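Local coordinates for protein ACDH-11, isoform b (PDB 4Y9J) that is a flavoprotein of the acyl-CoA dehydrogenase family that holds flavin-adenine dinucleotide and the ligand UCC in the pockets of a four-chain assembly, at residues B[123-128]-B[148-153]; B[172-177]-B[182-187]; B[58-63]-B[102-107]. All blocks are in the same frame, centred on the assembly; numbering follows the deposited sequence.

The three contacts belong to the helical N-terminal part of the chain and to its exit into the mixed sheet. Contacts 1 and 2 are directly joined, their centres about 12 Å apart: Thr149 OG1 lies 3.1 Å from Ser186 N, a probable hydrogen bond, and Val153 CG2 packs on Leu175 CB. Contact 3 is about 17 Å from each of the others, centre to centre. It meets contact 2 through Ala106, whose CB is 3.8 Å from Ala183 CB, but does not touch contact 1. Towards the ligands, the Asp150 side chain is about 9 Å from UCC, and that of Ser186 about 10 Å from both UCC and flavin-adenine dinucleotide.

Contact 1. Residues B[123-128]-B[148-153]; sequences VRRIHQ and MTDGAV
The guanidinium of Arg125 meets the carboxylate of Asp150 and the amide of Gln128 at its edge, with Asp150 CG and Gln128 CD in its plane, while Tyr115 adds a cation-pi interaction and, through its hydroxyl, is the strongest polar partner of Asp150 OD1. Guanidinium and carboxylate are turned only 29° from one another, so the charged pair is nearly coplanar; the amide of Gln128 is twisted further from the carboxylate. The salt bridge runs from Arg125 NH1 to Asp150 OD1 at 3.1 Å; the N-H points almost straight at the oxygen (171°), which accepts on its syn lone pair. The same NH1 gives a second bond to Gln128 OE1, 2.6 Å away on a lone pair of that amide oxygen, which joins two side chains one helical turn apart. Arg125 gets there by a bend at chi2 (-65°) that brings the guanidinium up to Asp150, whereas Gln128 runs out extended beyond CG. At the other end of the amide, Gln128 NE2 is 2.9 Å from Asp150 OD2, but the position of that oxygen is less certain, and the bond is best regarded as doubtful. Arg125 NE forms a further salt bridge with Glu383, and Ile314 of helix 304-338 packs against both Arg125 and Asp150.

Helices 121-135 and 143-158, both of the AidB-type helical N-terminal domain, are therefore joined here by polar side chains, with Arg125 and Gln128 supplying most of the reach: the nearest CA atoms, those of Gln128 and Asp150, are 10.5 Å apart. All three touching residues are buried. The charge of Asp150 is met by Arg125 and a hydroxyl, and that of Arg125 by two carboxylates, an arrangement that probably keeps both residues ionised inside the protein.

Contact 2. Residues B[172-177]-B[182-187]; sequences VDRLRS and KAWTSG
Arg174 leaves helix 166-175 with CG opposite its own carbonyl carbon; this and the extended chi2 set CD over the indole of Trp184, and a sharp bend at chi3 (78°) lays the guanidinium across it. Trp184 CG also lies anti to its carbonyl carbon (chi1 -80°), presenting one face of the ring to the arginine. CD sits over that face, 3.7 Å from the centroid of the six-membered ring, in a CH-pi contact. Farther out the guanidinium continues over the indole at only 15° to its plane; Arg174 NE and Trp184 NE1 approach to 3.3 Å, but both are donors and no bond joins them. The edge of the guanidinium is used instead: NE and NH2 grip Lys182 O side-on, at 2.9 and 3.3 Å, the nearer bond lying in the carbonyl plane. Arg174 NH1 pairs with Glu170, a turn back on the same helix.

The backbone adds a second link. Trp184 N donates to Arg174 O (3.0 Å) from well above the carbonyl plane, and Ser177 N reaches the same oxygen from the opposite face. Leu175 CD2 packs on Trp184 CB (3.9 Å) and on the backbone of Trp184 and Thr185, and the leucine also rests on Thr149 and Val153 of helix 143-158.

The arrangement is a short connection that leads the chain across the end of helix 166-175 and into strand 186-189, which pairs with strand 231-238. It is consistent with the passage from the helical N-terminal domain to the middle beta domain of the acyl-CoA dehydrogenase fold.

Contact 3. Residues B[58-63]-B[102-107]; sequences GDRITS and KQICAE
Arg60 reaches from helix 44-74 toward Ile104 and Glu107 on helix 96-107, both helices belonging to the helical N-terminal domain of the family. Its CB, pointing at that second helix, starts a chain with CG anti to the backbone N (chi1 -164°) that stays extended through CG and CD to NE, bridging CA atoms of Arg60 and Ile104 that lie 9.9 Å apart and tying the end of helix 96-107 to helix 44-74. NE skirts Ile104 CG2 at 4.2 Å, and its hydrogen goes to Glu64, a turn further along the same helix. At CZ the flat group begins to lie over the isoleucine. NH2 comes nearest, 3.7 Å from Ile104 CG1, which sits beneath one face of the guanidinium and toward its rim. The two terminal nitrogens then converge end-on on a single oxygen: Arg60 NH1 and NH2 are each 3.2 Å from Glu107 OE1. NH2 meets OE1 nearly along its C-O axis, NH1 on the anti side and out of the carboxylate plane, and the two flat groups are only 18° apart. Neither bond is straight, as expected when one acceptor is shared by two donors. NH1 has another partner in Glu108.

Three carboxylates, Glu64, Glu107 and Glu108, thus gather round one guanidinium while Ile104 pads a face. The cation probably offsets the mutual repulsion of these acids.

Contact 1. Residues B[123-128]-B[148-153]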
ATOM      1  N   VAL B 123     -39.942  18.255 -20.026  1.00 61.33           N
ATOM      2  CA  VAL B 123     -39.878  18.432 -18.585  1.00 58.09           C
ATOM      3  C   VAL B 123     -38.860  17.462 -18.004  1.00 53.84           C
ATOM      4  O   VAL B 123     -38.046  17.802 -17.182  1.00 50.67           O
ATOM      5  CB  VAL B 123     -41.268  18.204 -17.941  1.00 60.83           C
ATOM      6  CG1 VAL B 123     -41.189  17.950 -16.434  1.00 59.07           C
ATOM      7  CG2 VAL B 123     -42.176  19.395 -18.255  1.00 64.84           C
ATOM      8  N   ARG B 124     -38.991  16.214 -18.383  1.00 52.18           N
ATOM      9  CA  ARG B 124     -38.227  15.224 -17.725  1.00 52.49           C
ATOM     10  C   ARG B 124     -36.738  15.323 -18.011  1.00 48.32           C
ATOM     11  O   ARG B 124     -35.957  14.975 -17.150  1.00 46.18           O
ATOM     12  CB  ARG B 124     -38.841  13.880 -17.979  1.00 53.56           C
ATOM     13  CG  ARG B 124     -38.545  13.271 -19.309  1.00 52.82           C
ATOM     14  CD  ARG B 124     -39.591  12.187 -19.586  1.00 51.72           C
ATOM     15  NE  ARG B 124     -39.150  11.528 -20.804  1.00 52.28           N
ATOM     16  CZ  ARG B 124     -39.928  10.951 -21.703  1.00 55.29           C
ATOM     17  NH1 ARG B 124     -41.227  10.900 -21.527  1.00 55.27           N
ATOM     18  NH2 ARG B 124     -39.388  10.467 -22.805  1.00 55.34           N
ATOM     19  N   ARG B 125     -36.314  15.882 -19.149  1.00 46.47           N
ATOM     20  CA  ARG B 125     -34.899  16.008 -19.386  1.00 45.37           C
ATOM     21  C   ARG B 125     -34.358  17.169 -18.569  1.00 44.71           C
ATOM     22  O   ARG B 125     -33.238  17.108 -18.082  1.00 39.98           O
ATOM     23  CB  ARG B 125     -34.541  16.146 -20.877  1.00 46.72           C
ATOM     24  CG  ARG B 125     -34.664  14.861 -21.698  1.00 45.67           C
ATOM     25  CD  ARG B 125     -33.667  13.780 -21.249  1.00 44.69           C
ATOM     26  NE  ARG B 125     -33.481  12.737 -22.243  1.00 43.29           N
ATOM     27  CZ  ARG B 125     -32.692  11.677 -22.115  1.00 43.35           C
ATOM     28  NH1 ARG B 125     -32.026  11.438 -20.972  1.00 44.13           N
ATOM     29  NH2 ARG B 125     -32.597  10.837 -23.132  1.00 43.22           N
ATOM     30  N   ILE B 126     -35.192  18.182 -18.374  1.00 46.26           N
ATOM     31  CA  ILE B 126     -34.779  19.301 -17.530  1.00 47.32           C
ATOM     32  C   ILE B 126     -34.622  18.803 -16.085  1.00 44.98           C
ATOM     33  O   ILE B 126     -33.623  19.077 -15.438  1.00 43.17           O
ATOM     34  CB  ILE B 126     -35.743  20.522 -17.667  1.00 50.57           C
ATOM     35  CG1 ILE B 126     -35.545  21.139 -19.061  1.00 52.03           C
ATOM     36  CG2 ILE B 126     -35.426  21.564 -16.615  1.00 51.55           C
ATOM     37  CD1 ILE B 126     -36.641  22.087 -19.507  1.00 56.98           C
ATOM     38  N   HIS B 127     -35.606  18.051 -15.608  1.00 44.76           N
ATOM     39  CA  HIS B 127     -35.573  17.512 -14.277  1.00 43.95           C
ATOM     40  C   HIS B 127     -34.290  16.633 -14.144  1.00 42.43           C
ATOM     41  O   HIS B 127     -33.501  16.835 -13.250  1.00 39.77           O
ATOM     42  CB  HIS B 127     -36.853  16.709 -14.048  1.00 45.06           C
ATOM     43  CG  HIS B 127     -36.979  16.084 -12.700  1.00 43.60           C
ATOM     44  ND1 HIS B 127     -38.110  15.405 -12.321  1.00 45.81           N
ATOM     45  CD2 HIS B 127     -36.159  16.082 -11.627  1.00 42.93           C
ATOM     46  CE1 HIS B 127     -37.975  14.976 -11.079  1.00 46.65           C
ATOM     47  NE2 HIS B 127     -36.783  15.361 -10.646  1.00 45.27           N
ATOM     48  N   GLN B 128     -34.092  15.747 -15.099  1.00 40.95           N
ATOM     49  CA  GLN B 128     -33.005  14.797 -15.094  1.00 40.62           C
ATOM     50  C   GLN B 128     -31.689  15.457 -15.110  1.00 37.87           C
ATOM     51  O   GLN B 128     -30.783  15.108 -14.297  1.00 38.97           O
ATOM     52  CB  GLN B 128     -33.121  13.825 -16.265  1.00 40.50           C
ATOM     53  CG  GLN B 128     -32.093  12.705 -16.216  1.00 40.26           C
ATOM     54  CD  GLN B 128     -31.779  12.075 -17.544  1.00 41.74           C
ATOM     55  OE1 GLN B 128     -32.069  12.622 -18.614  1.00 41.08           O
ATOM     56  NE2 GLN B 128     -31.124  10.923 -17.480  1.00 41.58           N
ATOM     57  N   MET B 148     -23.197   6.613 -19.525  1.00 30.63           N
ATOM     58  CA  MET B 148     -23.166   5.541 -20.463  1.00 32.15           C
ATOM     59  C   MET B 148     -24.466   4.744 -20.451  1.00 32.35           C
ATOM     60  O   MET B 148     -24.843   4.235 -21.501  1.00 33.05           O
ATOM     61  CB  MET B 148     -21.997   4.638 -20.233  1.00 31.99           C
ATOM     62  CG  MET B 148     -20.697   5.303 -20.547  1.00 34.16           C
ATOM     63  SD  MET B 148     -19.246   4.230 -20.424  1.00 33.06           S
ATOM     64  CE  MET B 148     -19.299   3.729 -18.761  1.00 30.68           C
ATOM     65  N   THR B 149     -25.115   4.668 -19.282  1.00 29.38           N
ATOM     66  CA  THR B 149     -26.366   3.946 -19.130  1.00 31.48           C
ATOM     67  C   THR B 149     -27.463   4.711 -19.898  1.00 32.69           C
ATOM     68  O   THR B 149     -28.234   4.110 -20.654  1.00 33.28           O
ATOM     69  CB  THR B 149     -26.691   3.742 -17.643  1.00 31.08           C
ATOM     70  OG1 THR B 149     -25.635   2.919 -17.042  1.00 32.27           O
ATOM     71  CG2 THR B 149     -28.069   3.203 -17.415  1.00 33.56           C
ATOM     72  N   ASP B 150     -27.501   6.021 -19.726  1.00 33.39           N
ATOM     73  CA  ASP B 150     -28.484   6.893 -20.415  1.00 33.65           C
ATOM     74  C   ASP B 150     -28.258   6.818 -21.917  1.00 34.33           C
ATOM     75  O   ASP B 150     -29.168   6.624 -22.686  1.00 34.67           O
ATOM     76  CB  ASP B 150     -28.311   8.307 -19.853  1.00 34.29           C
ATOM     77  CG  ASP B 150     -29.414   9.299 -20.239  1.00 36.03           C
ATOM     78  OD1 ASP B 150     -30.267   8.943 -21.064  1.00 39.03           O
ATOM     79  OD2 ASP B 150     -29.383  10.487 -19.735  1.00 36.59           O
ATOM     80  N   GLY B 151     -27.002   6.853 -22.318  1.00 33.83           N
ATOM     81  CA  GLY B 151     -26.636   6.785 -23.717  1.00 34.63           C
ATOM     82  C   GLY B 151     -27.005   5.455 -24.350  1.00 35.19           C
ATOM     83  O   GLY B 151     -27.457   5.427 -25.491  1.00 35.28           O
ATOM     84  N   ALA B 152     -26.858   4.363 -23.591  1.00 31.93           N
ATOM     85  CA  ALA B 152     -27.267   3.062 -24.030  1.00 34.36           C
ATOM     86  C   ALA B 152     -28.767   2.964 -24.254  1.00 35.15           C
ATOM     87  O   ALA B 152     -29.209   2.391 -25.260  1.00 36.87           O
ATOM     88  CB  ALA B 152     -26.855   1.972 -23.008  1.00 35.75           C
ATOM     89  N   VAL B 153     -29.542   3.450 -23.282  1.00 35.03           N
ATOM     90  CA  VAL B 153     -31.020   3.473 -23.457  1.00 36.84           C
ATOM     91  C   VAL B 153     -31.418   4.235 -24.723  1.00 39.69           C
ATOM     92  O   VAL B 153     -32.235   3.745 -25.517  1.00 38.26           O
ATOM     93  CB  VAL B 153     -31.728   4.074 -22.277  1.00 36.54           C
ATOM     94  CG1 VAL B 153     -33.197   4.156 -22.566  1.00 38.90           C
ATOM     95  CG2 VAL B 153     -31.474   3.258 -20.995  1.00 35.16           C
TER

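Contact 2. Residues B[172-177]-B[182-187]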
ATOM      1  N   VAL B 172     -32.915  -2.332 -21.992  1.00 40.71           N
ATOM      2  CA  VAL B 172     -33.633  -1.088 -21.820  1.00 40.65           C
ATOM      3  C   VAL B 172     -34.431  -1.068 -20.488  1.00 40.82           C
ATOM      4  O   VAL B 172     -34.364  -0.038 -19.771  1.00 43.09           O
ATOM      5  CB  VAL B 172     -34.532  -0.805 -23.032  1.00 41.22           C
ATOM      6  CG1 VAL B 172     -35.556   0.270 -22.728  1.00 42.68           C
ATOM      7  CG2 VAL B 172     -33.656  -0.366 -24.185  1.00 41.55           C
ATOM      8  N   ASP B 173     -35.170  -2.125 -20.209  1.00 41.02           N
ATOM      9  CA  ASP B 173     -36.014  -2.211 -19.003  1.00 41.86           C
ATOM     10  C   ASP B 173     -35.160  -2.127 -17.728  1.00 41.70           C
ATOM     11  O   ASP B 173     -35.480  -1.396 -16.838  1.00 42.20           O
ATOM     12  CB  ASP B 173     -36.855  -3.482 -18.972  1.00 42.79           C
ATOM     13  CG  ASP B 173     -38.031  -3.446 -19.961  1.00 45.20           C
ATOM     14  OD1 ASP B 173     -38.431  -2.334 -20.338  1.00 43.84           O
ATOM     15  OD2 ASP B 173     -38.566  -4.518 -20.329  1.00 45.29           O
ATOM     16  N   ARG B 174     -34.036  -2.813 -17.709  1.00 39.92           N
ATOM     17  CA  ARG B 174     -33.129  -2.796 -16.545  1.00 40.07           C
ATOM     18  C   ARG B 174     -32.312  -1.563 -16.386  1.00 38.50           C
ATOM     19  O   ARG B 174     -32.163  -1.100 -15.295  1.00 36.22           O
ATOM     20  CB  ARG B 174     -32.247  -4.011 -16.591  1.00 41.25           C
ATOM     21  CG  ARG B 174     -33.206  -5.191 -16.503  1.00 46.50           C
ATOM     22  CD  ARG B 174     -32.523  -6.513 -16.370  1.00 50.67           C
ATOM     23  NE  ARG B 174     -32.081  -6.694 -15.007  1.00 55.14           N
ATOM     24  CZ  ARG B 174     -31.856  -7.873 -14.435  1.00 53.49           C
ATOM     25  NH1 ARG B 174     -32.026  -8.987 -15.120  1.00 55.71           N
ATOM     26  NH2 ARG B 174     -31.390  -7.911 -13.203  1.00 47.88           N
ATOM     27  N   LEU B 175     -31.802  -1.025 -17.483  1.00 36.70           N
ATOM     28  CA  LEU B 175     -31.099   0.222 -17.437  1.00 34.82           C
ATOM     29  C   LEU B 175     -31.965   1.348 -16.892  1.00 35.99           C
ATOM     30  O   LEU B 175     -31.431   2.248 -16.211  1.00 35.65           O
ATOM     31  CB  LEU B 175     -30.511   0.601 -18.802  1.00 35.91           C
ATOM     32  CG  LEU B 175     -29.492  -0.384 -19.410  1.00 36.38           C
ATOM     33  CD1 LEU B 175     -29.307  -0.162 -20.907  1.00 36.79           C
ATOM     34  CD2 LEU B 175     -28.148  -0.307 -18.717  1.00 36.39           C
ATOM     35  N   ARG B 176     -33.270   1.346 -17.203  1.00 37.23           N
ATOM     36  CA  ARG B 176     -34.206   2.360 -16.690  1.00 39.61           C
ATOM     37  C   ARG B 176     -34.812   2.033 -15.327  1.00 41.07           C
ATOM     38  O   ARG B 176     -35.614   2.790 -14.821  1.00 43.76           O
ATOM     39  CB  ARG B 176     -35.425   2.461 -17.654  1.00 45.01           C
ATOM     40  CG  ARG B 176     -35.100   2.938 -19.018  1.00 46.41           C
ATOM     41  CD  ARG B 176     -36.288   2.713 -19.962  1.00 50.40           C
ATOM     42  NE  ARG B 176     -37.452   3.479 -19.521  1.00 52.86           N
ATOM     43  CZ  ARG B 176     -38.658   3.439 -20.088  1.00 58.70           C
ATOM     44  NH1 ARG B 176     -38.905   2.617 -21.121  1.00 60.57           N
ATOM     45  NH2 ARG B 176     -39.644   4.180 -19.565  1.00 57.97           N
ATOM     46  N   SER B 177     -34.547   0.875 -14.736  1.00 41.05           N
ATOM     47  CA  SER B 177     -35.256   0.513 -13.520  1.00 40.23           C
ATOM     48  C   SER B 177     -34.906   1.327 -12.308  1.00 39.61           C
ATOM     49  O   SER B 177     -33.738   1.693 -12.075  1.00 38.93           O
ATOM     50  CB  SER B 177     -34.976  -0.904 -13.202  1.00 41.70           C
ATOM     51  OG  SER B 177     -35.657  -1.336 -12.054  1.00 42.39           O
ATOM     52  N   LYS B 182     -32.609  -4.740  -9.394  1.00 50.25           N
ATOM     53  CA  LYS B 182     -32.792  -5.193 -10.789  1.00 47.89           C
ATOM     54  C   LYS B 182     -31.996  -4.303 -11.747  1.00 43.82           C
ATOM     55  O   LYS B 182     -31.763  -4.685 -12.885  1.00 46.62           O
ATOM     56  CB  LYS B 182     -34.232  -5.041 -11.231  1.00 49.61           C
ATOM     57  CG  LYS B 182     -35.258  -5.967 -10.594  1.00 58.68           C
ATOM     58  CD  LYS B 182     -36.467  -6.111 -11.504  1.00 61.31           C
ATOM     59  CE  LYS B 182     -37.745  -5.634 -10.829  1.00 66.14           C
ATOM     60  NZ  LYS B 182     -38.854  -6.667 -10.861  1.00 66.39           N
ATOM     61  N   ALA B 183     -31.717  -3.080 -11.355  1.00 39.90           N
ATOM     62  CA  ALA B 183     -31.192  -2.111 -12.308  1.00 36.97           C
ATOM     63  C   ALA B 183     -29.872  -2.526 -12.876  1.00 37.50           C
ATOM     64  O   ALA B 183     -29.025  -3.020 -12.174  1.00 36.81           O
ATOM     65  CB  ALA B 183     -31.082  -0.711 -11.705  1.00 37.47           C
ATOM     66  N   TRP B 184     -29.645  -2.185 -14.123  1.00 34.73           N
ATOM     67  CA  TRP B 184     -28.372  -2.405 -14.785  1.00 34.29           C
ATOM     68  C   TRP B 184     -27.679  -1.082 -15.143  1.00 34.70           C
ATOM     69  O   TRP B 184     -28.314  -0.001 -15.217  1.00 35.77           O
ATOM     70  CB  TRP B 184     -28.558  -3.173 -16.094  1.00 36.09           C
ATOM     71  CG  TRP B 184     -28.732  -4.662 -15.999  1.00 38.11           C
ATOM     72  CD1 TRP B 184     -28.664  -5.448 -14.856  1.00 38.76           C
ATOM     73  CD2 TRP B 184     -28.947  -5.578 -17.078  1.00 37.84           C
ATOM     74  NE1 TRP B 184     -28.800  -6.737 -15.169  1.00 38.90           N
ATOM     75  CE2 TRP B 184     -29.009  -6.865 -16.518  1.00 40.15           C
ATOM     76  CE3 TRP B 184     -29.116  -5.438 -18.440  1.00 38.59           C
ATOM     77  CZ2 TRP B 184     -29.263  -8.013 -17.281  1.00 41.47           C
ATOM     78  CZ3 TRP B 184     -29.344  -6.601 -19.200  1.00 42.48           C
ATOM     79  CH2 TRP B 184     -29.408  -7.845 -18.619  1.00 42.08           C
ATOM     80  N   THR B 185     -26.388  -1.198 -15.463  1.00 32.86           N
ATOM     81  CA  THR B 185     -25.625  -0.118 -16.043  1.00 33.61           C
ATOM     82  C   THR B 185     -24.925  -0.645 -17.296  1.00 32.44           C
ATOM     83  O   THR B 185     -24.832  -1.853 -17.486  1.00 31.28           O
ATOM     84  CB  THR B 185     -24.564   0.464 -15.089  1.00 34.05           C
ATOM     85  OG1 THR B 185     -23.655  -0.562 -14.628  1.00 32.93           O
ATOM     86  CG2 THR B 185     -25.225   1.191 -13.965  1.00 33.54           C
ATOM     87  N   SER B 186     -24.494   0.278 -18.160  1.00 31.30           N
ATOM     88  CA  SER B 186     -23.809  -0.065 -19.388  1.00 32.15           C
ATOM     89  C   SER B 186     -22.438   0.557 -19.455  1.00 31.93           C
ATOM     90  O   SER B 186     -22.224   1.649 -18.927  1.00 33.13           O
ATOM     91  CB  SER B 186     -24.593   0.369 -20.610  1.00 34.04           C
ATOM     92  OG  SER B 186     -23.983   0.007 -21.863  1.00 35.16           O
ATOM     93  N   GLY B 187     -21.565  -0.092 -20.218  1.00 32.16           N
ATOM     94  CA  GLY B 187     -20.322   0.539 -20.687  1.00 30.94           C
ATOM     95  C   GLY B 187     -20.344   0.797 -22.177  1.00 33.80           C
ATOM     96  O   GLY B 187     -21.358   0.557 -22.832  1.00 33.49           O
TER

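Contact 3. Residues B[58-63]-B[102-107]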
ATOM      1  N   GLY B  58     -31.018  17.158  -2.628  1.00 39.97           N
ATOM      2  CA  GLY B  58     -29.959  17.969  -2.085  1.00 39.67           C
ATOM      3  C   GLY B  58     -29.614  17.689  -0.642  1.00 39.84           C
ATOM      4  O   GLY B  58     -28.434  17.753  -0.297  1.00 41.64           O
ATOM      5  N   ASP B  59     -30.603  17.386   0.193  1.00 40.97           N
ATOM      6  CA  ASP B  59     -30.327  16.998   1.563  1.00 43.34           C
ATOM      7  C   ASP B  59     -29.749  15.591   1.638  1.00 44.04           C
ATOM      8  O   ASP B  59     -28.942  15.266   2.540  1.00 45.26           O
ATOM      9  CB  ASP B  59     -31.537  17.047   2.437  1.00 44.78           C
ATOM     10  CG  ASP B  59     -32.052  18.459   2.689  1.00 49.37           C
ATOM     11  OD1 ASP B  59     -31.300  19.474   2.646  1.00 50.03           O
ATOM     12  OD2 ASP B  59     -33.257  18.548   2.993  1.00 55.01           O
ATOM     13  N   ARG B  60     -30.133  14.760   0.689  1.00 41.87           N
ATOM     14  CA  ARG B  60     -29.516  13.448   0.599  1.00 40.83           C
ATOM     15  C   ARG B  60     -28.062  13.537   0.185  1.00 38.28           C
ATOM     16  O   ARG B  60     -27.230  12.712   0.607  1.00 39.33           O
ATOM     17  CB  ARG B  60     -30.269  12.565  -0.341  1.00 40.72           C
ATOM     18  CG  ARG B  60     -29.899  11.106  -0.174  1.00 41.28           C
ATOM     19  CD  ARG B  60     -30.628  10.132  -1.096  1.00 43.63           C
ATOM     20  NE  ARG B  60     -30.419   8.765  -0.600  1.00 40.35           N
ATOM     21  CZ  ARG B  60     -31.097   7.684  -0.943  1.00 41.23           C
ATOM     22  NH1 ARG B  60     -32.018   7.670  -1.887  1.00 41.03           N
ATOM     23  NH2 ARG B  60     -30.791   6.564  -0.356  1.00 42.07           N
ATOM     24  N   ILE B  61     -27.730  14.504  -0.672  1.00 36.65           N
ATOM     25  CA  ILE B  61     -26.362  14.729  -1.080  1.00 36.32           C
ATOM     26  C   ILE B  61     -25.517  15.079   0.165  1.00 35.80           C
ATOM     27  O   ILE B  61     -24.443  14.510   0.346  1.00 35.71           O
ATOM     28  CB  ILE B  61     -26.218  15.857  -2.127  1.00 37.28           C
ATOM     29  CG1 ILE B  61     -26.966  15.601  -3.445  1.00 38.04           C
ATOM     30  CG2 ILE B  61     -24.783  16.213  -2.405  1.00 36.09           C
ATOM     31  CD1 ILE B  61     -26.487  14.459  -4.225  1.00 42.19           C
ATOM     32  N   THR B  62     -25.967  16.029   0.981  1.00 36.70           N
ATOM     33  CA  THR B  62     -25.164  16.495   2.082  1.00 41.82           C
ATOM     34  C   THR B  62     -25.118  15.444   3.214  1.00 41.05           C
ATOM     35  O   THR B  62     -24.061  15.204   3.785  1.00 42.22           O
ATOM     36  CB  THR B  62     -25.639  17.837   2.668  1.00 41.57           C
ATOM     37  OG1 THR B  62     -26.992  17.731   3.130  1.00 44.72           O
ATOM     38  CG2 THR B  62     -25.459  18.993   1.627  1.00 40.88           C
ATOM     39  N   SER B  63     -26.214  14.763   3.430  1.00 41.83           N
ATOM     40  CA  SER B  63     -26.312  13.805   4.511  1.00 42.48           C
ATOM     41  C   SER B  63     -25.712  12.449   4.181  1.00 42.43           C
ATOM     42  O   SER B  63     -25.374  11.745   5.114  1.00 42.52           O
ATOM     43  CB  SER B  63     -27.743  13.662   4.978  1.00 46.17           C
ATOM     44  OG  SER B  63     -28.525  12.888   4.081  1.00 46.04           O
ATOM     45  N   LYS B 102     -24.593   3.355  -6.931  1.00 32.14           N
ATOM     46  CA  LYS B 102     -25.374   2.849  -8.067  1.00 32.71           C
ATOM     47  C   LYS B 102     -26.810   2.554  -7.686  1.00 33.63           C
ATOM     48  O   LYS B 102     -27.742   2.791  -8.436  1.00 33.60           O
ATOM     49  CB  LYS B 102     -24.721   1.599  -8.641  1.00 33.06           C
ATOM     50  CG  LYS B 102     -23.400   1.918  -9.340  1.00 31.19           C
ATOM     51  CD  LYS B 102     -22.626   0.643  -9.648  1.00 31.44           C
ATOM     52  CE  LYS B 102     -23.178  -0.231 -10.725  1.00 33.70           C
ATOM     53  NZ  LYS B 102     -22.555  -1.596 -10.805  1.00 32.45           N
ATOM     54  N   GLN B 103     -26.991   1.975  -6.525  1.00 32.27           N
ATOM     55  CA  GLN B 103     -28.311   1.733  -6.011  1.00 35.32           C
ATOM     56  C   GLN B 103     -29.132   2.973  -5.795  1.00 34.37           C
ATOM     57  O   GLN B 103     -30.337   2.989  -6.112  1.00 35.49           O
ATOM     58  CB  GLN B 103     -28.278   0.876  -4.743  1.00 35.03           C
ATOM     59  CG  GLN B 103     -27.578  -0.442  -4.998  1.00 37.16           C
ATOM     60  CD  GLN B 103     -27.175  -1.190  -3.703  1.00 46.24           C
ATOM     61  OE1 GLN B 103     -27.364  -0.712  -2.581  1.00 47.51           O
ATOM     62  NE2 GLN B 103     -26.581  -2.353  -3.880  1.00 48.03           N
ATOM     63  N   ILE B 104     -28.518   3.969  -5.222  1.00 32.91           N
ATOM     64  CA  ILE B 104     -29.137   5.266  -5.026  1.00 34.51           C
ATOM     65  C   ILE B 104     -29.563   5.904  -6.373  1.00 36.00           C
ATOM     66  O   ILE B 104     -30.683   6.446  -6.470  1.00 35.45           O
ATOM     67  CB  ILE B 104     -28.236   6.200  -4.229  1.00 34.85           C
ATOM     68  CG1 ILE B 104     -28.134   5.717  -2.761  1.00 36.61           C
ATOM     69  CG2 ILE B 104     -28.769   7.624  -4.288  1.00 34.83           C
ATOM     70  CD1 ILE B 104     -27.062   6.462  -1.971  1.00 37.09           C
ATOM     71  N   CYS B 105     -28.706   5.788  -7.383  1.00 34.06           N
ATOM     72  CA  CYS B 105     -29.045   6.249  -8.735  1.00 36.19           C
ATOM     73  C   CYS B 105     -30.317   5.617  -9.286  1.00 37.39           C
ATOM     74  O   CYS B 105     -31.169   6.306  -9.896  1.00 36.93           O
ATOM     75  CB  CYS B 105     -27.888   5.998  -9.682  1.00 36.78           C
ATOM     76  SG  CYS B 105     -26.577   7.182  -9.392  1.00 37.41           S
ATOM     77  N   ALA B 106     -30.461   4.304  -9.082  1.00 37.23           N
ATOM     78  CA  ALA B 106     -31.684   3.612  -9.440  1.00 38.80           C
ATOM     79  C   ALA B 106     -32.883   4.148  -8.646  1.00 41.87           C
ATOM     80  O   ALA B 106     -33.887   4.562  -9.251  1.00 42.89           O
ATOM     81  CB  ALA B 106     -31.591   2.122  -9.158  1.00 39.28           C
ATOM     82  N   GLU B 107     -32.784   4.104  -7.320  1.00 39.97           N
ATOM     83  CA  GLU B 107     -33.870   4.516  -6.409  1.00 45.96           C
ATOM     84  C   GLU B 107     -34.341   5.954  -6.778  1.00 42.75           C
ATOM     85  O   GLU B 107     -35.551   6.248  -6.789  1.00 41.79           O
ATOM     86  CB  GLU B 107     -33.347   4.597  -4.952  1.00 51.64           C
ATOM     87  CG  GLU B 107     -33.693   3.484  -4.009  1.00 61.91           C
ATOM     88  CD  GLU B 107     -32.865   3.507  -2.705  1.00 68.29           C
ATOM     89  OE1 GLU B 107     -32.129   4.475  -2.384  1.00 64.10           O
ATOM     90  OE2 GLU B 107     -32.935   2.517  -1.962  1.00 82.17           O
TER